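Local atomic coordinates of gluconate kinase (PDB entry 3LL3), a protein that binds ATP and, as a member of the FGGY family of carbohydrate kinases, probably phosphorylates a sugar or sugar acid such as gluconate. Residues A256-G260 against G401-K405; R370-E374 against F408-L412. One frame throughout, in Å; residues are numbered along the deposited sequence.

Contact 1: A256-G260 against G401-K405; sequences ALNVG and GGFLK. With ATP (adenosine-5'-triphosphate), chain C.
Val259 lays its side chain against Phe403 and Leu404, with CG1 3.5 Å from CB of Phe403 and CB 4.2 Å from CG of Leu404. It is the last residue of the extended strand 254-259, and its CA lies 4.6 Å from that of Gly401, where the loop 401-405 leaves strand 396-400. Gly401 (phi 113°, psi 148°) takes a conformation suited to glycine, and a CB there would run into Val259 O. A short 3-10 segment, 402-403, follows, with Leu404 N hydrogen-bonded to Gly401 O at 3.0 Å. Phe403 N donates a hydrogen bond to Val259 O (2.9 Å, N-H...O angle 157°), which also receives a CA-H...O contact from Gly401 CA at 3.2 Å. Leu404 (m, t) reaches back to Leu257, CD1 to CD2 4.1 Å. Such glycine-rich turns after a core strand are characteristic of the actin-like ATPase fold, and this one meets the nucleotide: Gly402 N donates a hydrogen bond to ATP O1A at 2.8 Å, while Gly260 CA lies 3.1 Å from ATP O5'. A CB on either glycine would clash with a phosphate oxygen. Phe403 (chi1 t) packs on Ile376 and Ile377 of helix 365-388, Leu257 and Val259 touch Leu380 of that helix, and strand 254-259 pairs in parallel with strand 396-400, whose successor, helix 407-417, covers Leu404.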
loop_
_atom_site.group_PDB
_atom_site.type_symbol
_atom_site.label_atom_id
_atom_site.label_comp_id
_atom_site.label_asym_id
_atom_site.label_seq_id
_atom_site.Cartn_x
_atom_site.Cartn_y
_atom_site.Cartn_z
ATOM N N ALA A 256 8.792 -20.407 20.730
ATOM C CA ALA A 256 7.758 -19.661 21.432
ATOM C C ALA A 256 7.391 -18.407 20.634
ATOM O O ALA A 256 8.265 -17.612 20.246
ATOM C CB ALA A 256 8.200 -19.305 22.850
ATOM N N LEU A 257 6.100 -18.268 20.353
ATOM C CA LEU A 257 5.558 -17.110 19.635
ATOM C C LEU A 257 4.625 -16.369 20.589
ATOM O O LEU A 257 3.588 -16.904 21.030
ATOM C CB LEU A 257 4.753 -17.565 18.419
ATOM C CG LEU A 257 3.951 -16.453 17.733
ATOM C CD1 LEU A 257 4.934 -15.483 17.065
ATOM C CD2 LEU A 257 2.980 -17.019 16.739
ATOM N N ASN A 258 4.977 -15.143 20.932
ATOM C CA ASN A 258 4.063 -14.352 21.729
ATOM C C ASN A 258 3.689 -13.127 20.933
ATOM O O ASN A 258 4.550 -12.484 20.322
ATOM C CB ASN A 258 4.696 -13.930 23.034
ATOM C CG ASN A 258 3.772 -13.066 23.863
ATOM O OD1 ASN A 258 2.829 -13.558 24.484
ATOM N ND2 ASN A 258 4.042 -11.768 23.883
ATOM N N VAL A 259 2.409 -12.798 20.923
ATOM C CA VAL A 259 1.969 -11.613 20.193
ATOM C C VAL A 259 0.913 -10.864 20.973
ATOM O O VAL A 259 -0.241 -11.283 21.058
ATOM C CB VAL A 259 1.435 -11.937 18.795
ATOM C CG1 VAL A 259 1.253 -10.661 18.011
ATOM C CG2 VAL A 259 2.356 -12.888 18.059
ATOM N N GLY A 260 1.326 -9.761 21.572
ATOM C CA GLY A 260 0.396 -8.870 22.218
ATOM C C GLY A 260 0.407 -7.584 21.428
ATOM O O GLY A 260 0.198 -7.593 20.208
ATOM N N GLY A 401 -0.483 -14.531 23.947
ATOM C CA GLY A 401 -0.623 -13.125 23.629
ATOM C C GLY A 401 -2.003 -12.738 23.136
ATOM O O GLY A 401 -2.668 -13.523 22.492
ATOM N N GLY A 402 -2.415 -11.514 23.443
ATOM C CA GLY A 402 -3.747 -11.034 23.141
ATOM C C GLY A 402 -4.118 -11.029 21.669
ATOM O O GLY A 402 -5.307 -11.078 21.332
ATOM N N PHE A 403 -3.127 -10.957 20.783
ATOM C CA PHE A 403 -3.423 -10.937 19.348
ATOM C C PHE A 403 -3.888 -12.312 18.887
ATOM O O PHE A 403 -4.615 -12.430 17.907
ATOM C CB PHE A 403 -2.207 -10.478 18.527
ATOM C CG PHE A 403 -2.445 -10.476 17.043
ATOM C CD1 PHE A 403 -3.372 -9.605 16.475
ATOM C CD2 PHE A 403 -1.745 -11.345 16.211
ATOM C CE1 PHE A 403 -3.590 -9.593 15.104
ATOM C CE2 PHE A 403 -1.968 -11.350 14.822
ATOM C CZ PHE A 403 -2.888 -10.469 14.275
ATOM N N LEU A 404 -3.450 -13.338 19.612
ATOM C CA LEU A 404 -3.777 -14.726 19.318
ATOM C C LEU A 404 -4.966 -15.230 20.132
ATOM O O LEU A 404 -5.093 -16.424 20.348
ATOM C CB LEU A 404 -2.582 -15.630 19.617
ATOM C CG LEU A 404 -1.288 -15.192 18.952
ATOM C CD1 LEU A 404 -0.158 -16.147 19.310
ATOM C CD2 LEU A 404 -1.457 -15.038 17.429
ATOM N N LYS A 405 -5.835 -14.329 20.568
ATOM C CA LYS A 405 -7.000 -14.715 21.349
ATOM C C LYS A 405 -7.955 -15.587 20.558
ATOM O O LYS A 405 -8.428 -16.583 21.060
ATOM C CB LYS A 405 -7.765 -13.493 21.862
ATOM C CG LYS A 405 -8.854 -13.871 22.868
ATOM C CD LYS A 405 -9.921 -12.791 23.009
ATOM C CE LYS A 405 -9.357 -11.523 23.611
ATOM N NZ LYS A 405 -8.489 -11.798 24.815
HETATM P PG ATP C . 0.859 -7.614 28.754
HETATM O O1G ATP C . -0.655 -6.975 29.006
HETATM O O2G ATP C . 0.911 -9.186 29.289
HETATM O O3G ATP C . 1.859 -6.791 29.431
HETATM P PB ATP C . 0.311 -6.686 26.099
HETATM O O1B ATP C . 1.004 -6.890 24.622
HETATM O O2B ATP C . 0.298 -5.287 26.508
HETATM O O3B ATP C . 1.199 -7.629 27.138
HETATM P PA ATP C . -1.942 -8.403 25.261
HETATM O O1A ATP C . -1.082 -9.794 25.149
HETATM O O2A ATP C . -3.262 -8.612 25.841
HETATM O O3A ATP C . -1.268 -7.191 26.167
HETATM O "O5'" ATP C . -2.151 -7.870 23.719
HETATM C "C5'" ATP C . -2.692 -6.585 23.526
HETATM C "C4'" ATP C . -3.199 -6.495 22.106
HETATM O "O4'" ATP C . -4.222 -7.387 21.693
HETATM C "C3'" ATP C . -3.493 -5.117 21.441
HETATM O "O3'" ATP C . -2.426 -4.572 20.722
HETATM C "C2'" ATP C . -4.859 -5.336 20.695
HETATM O "O2'" ATP C . -4.962 -4.600 19.506
HETATM C "C1'" ATP C . -4.862 -6.844 20.571
HETATM N N9 ATP C . -6.192 -7.435 20.594
HETATM C C8 ATP C . -7.171 -7.247 21.501
HETATM N N7 ATP C . -8.223 -8.140 21.153
HETATM C C5 ATP C . -7.818 -8.875 20.015
HETATM C C6 ATP C . -8.447 -9.891 19.260
HETATM N N6 ATP C . -9.764 -10.371 19.664
HETATM N N1 ATP C . -7.822 -10.436 18.211
HETATM C C2 ATP C . -6.563 -10.018 17.842
HETATM N N3 ATP C . -5.955 -9.022 18.586
HETATM C C4 ATP C . -6.590 -8.468 19.657
#

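Contact 2: R370-E374 against F408-L412; sequences RAVIE and FVRQL
Two helices of the C-terminal actin-like ATPase domain, 365-388 and 407-417, illustrate helix packing through a small cluster of side chains that spans a fairly wide gap. The segments 370-374 and 408-412 are regular alpha-helix, their axes 11.6 Å apart at closest approach and crossing at -55°; the nearest CA pairs are Ile373 with Val409 (7.8 Å) and Glu374 with Leu412 (7.7 Å). Phe408, pointing toward the partner helix with chi1 t, comes first. Its ring meets Ile373 at the edge, CE2 to CD1 4.0 Å, and its CE1 sits 3.7 Å from Arg370 NH2, over one face of the guanidinium. Val409 adds a contact, its CG2 4.2 Å from CG2 of Ile373. One helical turn beyond Phe408, the chain brings Leu412 to the interface. Its CD1 lies 3.9 Å from Ile373 CG2, so Ile373 (m, t) touches all three apolar residues. Leu412 CD2 lies 4.1 Å from Glu374 CG. Beyond this patch, Glu374 is held by Tyr471, Gly330 and Ser331, and also by Arg370 one turn earlier in its helix, through a salt bridge with NH1 3.3 Å from OE2.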
loop_
_atom_site.group_PDB
_atom_site.type_symbol
_atom_site.label_atom_id
_atom_site.label_comp_id
_atom_site.label_asym_id
_atom_site.label_seq_id
_atom_site.Cartn_x
_atom_site.Cartn_y
_atom_site.Cartn_z
ATOM N N ARG A 370 -8.486 -8.413 6.213
ATOM C CA ARG A 370 -7.803 -9.685 6.309
ATOM C C ARG A 370 -6.329 -9.571 5.937
ATOM O O ARG A 370 -5.492 -10.241 6.526
ATOM C CB ARG A 370 -8.483 -10.783 5.480
ATOM C CG ARG A 370 -7.923 -12.130 5.862
ATOM C CD ARG A 370 -8.091 -13.205 4.834
ATOM N NE ARG A 370 -9.217 -14.040 5.150
ATOM C CZ ARG A 370 -9.151 -15.305 5.551
ATOM N NH1 ARG A 370 -8.000 -15.946 5.672
ATOM N NH2 ARG A 370 -10.269 -15.931 5.808
ATOM N N ALA A 371 -6.019 -8.740 4.947
ATOM C CA ALA A 371 -4.633 -8.536 4.546
ATOM C C ALA A 371 -3.814 -8.019 5.712
ATOM O O ALA A 371 -2.642 -8.362 5.832
ATOM C CB ALA A 371 -4.524 -7.562 3.347
ATOM N N VAL A 372 -4.416 -7.181 6.554
ATOM C CA VAL A 372 -3.706 -6.651 7.716
ATOM C C VAL A 372 -3.323 -7.808 8.643
ATOM O O VAL A 372 -2.165 -7.940 9.050
ATOM C CB VAL A 372 -4.548 -5.623 8.503
ATOM C CG1 VAL A 372 -3.914 -5.352 9.875
ATOM C CG2 VAL A 372 -4.730 -4.316 7.698
ATOM N N ILE A 373 -4.297 -8.666 8.940
ATOM C CA ILE A 373 -4.057 -9.789 9.845
ATOM C C ILE A 373 -3.032 -10.736 9.251
ATOM O O ILE A 373 -2.122 -11.189 9.945
ATOM C CB ILE A 373 -5.355 -10.561 10.168
ATOM C CG1 ILE A 373 -6.280 -9.681 11.001
ATOM C CG2 ILE A 373 -5.026 -11.821 10.974
ATOM C CD1 ILE A 373 -7.746 -10.115 10.978
ATOM N N GLU A 374 -3.187 -11.050 7.971
ATOM C CA GLU A 374 -2.233 -11.905 7.290
ATOM C C GLU A 374 -0.820 -11.309 7.226
ATOM O O GLU A 374 0.165 -12.047 7.369
ATOM C CB GLU A 374 -2.716 -12.263 5.891
ATOM C CG GLU A 374 -3.905 -13.236 5.892
ATOM C CD GLU A 374 -4.545 -13.419 4.528
ATOM O OE1 GLU A 374 -4.179 -12.682 3.576
ATOM O OE2 GLU A 374 -5.433 -14.304 4.414
ATOM N N PHE A 408 -9.654 -17.863 14.948
ATOM C CA PHE A 408 -9.346 -17.513 13.574
ATOM C C PHE A 408 -7.833 -17.190 13.434
ATOM O O PHE A 408 -7.132 -17.701 12.549
ATOM C CB PHE A 408 -10.211 -16.330 13.132
ATOM C CG PHE A 408 -9.797 -15.741 11.807
ATOM C CD1 PHE A 408 -9.847 -16.503 10.653
ATOM C CD2 PHE A 408 -9.362 -14.428 11.719
ATOM C CE1 PHE A 408 -9.449 -15.966 9.423
ATOM C CE2 PHE A 408 -8.978 -13.875 10.498
ATOM C CZ PHE A 408 -9.015 -14.646 9.349
ATOM N N VAL A 409 -7.333 -16.355 14.323
ATOM C CA VAL A 409 -5.912 -15.990 14.254
ATOM C C VAL A 409 -5.014 -17.178 14.606
ATOM O O VAL A 409 -3.986 -17.389 13.987
ATOM C CB VAL A 409 -5.597 -14.764 15.123
ATOM C CG1 VAL A 409 -4.066 -14.481 15.191
ATOM C CG2 VAL A 409 -6.337 -13.549 14.566
ATOM N N ARG A 410 -5.420 -17.975 15.583
ATOM C CA ARG A 410 -4.644 -19.159 15.932
ATOM C C ARG A 410 -4.498 -20.067 14.728
ATOM O O ARG A 410 -3.400 -20.530 14.416
ATOM C CB ARG A 410 -5.291 -19.895 17.107
ATOM C CG ARG A 410 -5.150 -19.139 18.413
ATOM C CD ARG A 410 -6.084 -19.663 19.479
ATOM N NE ARG A 410 -5.862 -18.978 20.749
ATOM C CZ ARG A 410 -6.438 -19.332 21.894
ATOM N NH1 ARG A 410 -7.285 -20.362 21.915
ATOM N NH2 ARG A 410 -6.172 -18.668 23.013
ATOM N N GLN A 411 -5.609 -20.304 14.033
ATOM C CA GLN A 411 -5.597 -21.199 12.886
ATOM C C GLN A 411 -4.821 -20.614 11.724
ATOM O O GLN A 411 -4.121 -21.324 10.981
ATOM C CB GLN A 411 -7.037 -21.531 12.440
ATOM C CG GLN A 411 -7.083 -22.571 11.338
ATOM C CD GLN A 411 -6.542 -23.916 11.806
ATOM O OE1 GLN A 411 -5.687 -24.521 11.154
ATOM N NE2 GLN A 411 -7.023 -24.375 12.950
ATOM N N LEU A 412 -4.963 -19.305 11.552
ATOM C CA LEU A 412 -4.231 -18.611 10.501
ATOM C C LEU A 412 -2.718 -18.759 10.719
ATOM O O LEU A 412 -1.950 -18.976 9.774
ATOM C CB LEU A 412 -4.624 -17.135 10.500
ATOM C CG LEU A 412 -4.939 -16.576 9.130
ATOM C CD1 LEU A 412 -5.578 -15.213 9.235
ATOM C CD2 LEU A 412 -3.651 -16.496 8.369
#

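Contacts 1 and 2, with centres about 12 Å apart, lie in one domain, and their segments alternate along the chain. Contact 1 holds the backbone that grips ATP; contact 2 joins helices 365-388 and 407-417, which also pack on contact 1. The loop 401-405 runs almost directly into helix 407-417, and the contacts meet there: Leu404 CD2 is 3.5 Å from Val409 CG1, Phe403 O is 3.4 Å from that CG1, and Leu404 O probably accepts a hydrogen bond from Arg410 NE at 2.7 Å. Helix 365-388 serves both, carrying Ile373 in contact 2 and Ile376 against Phe403. The nucleotide is also near contact 2, the Val409 side chain being about 5 Å from ATP between nearest atoms.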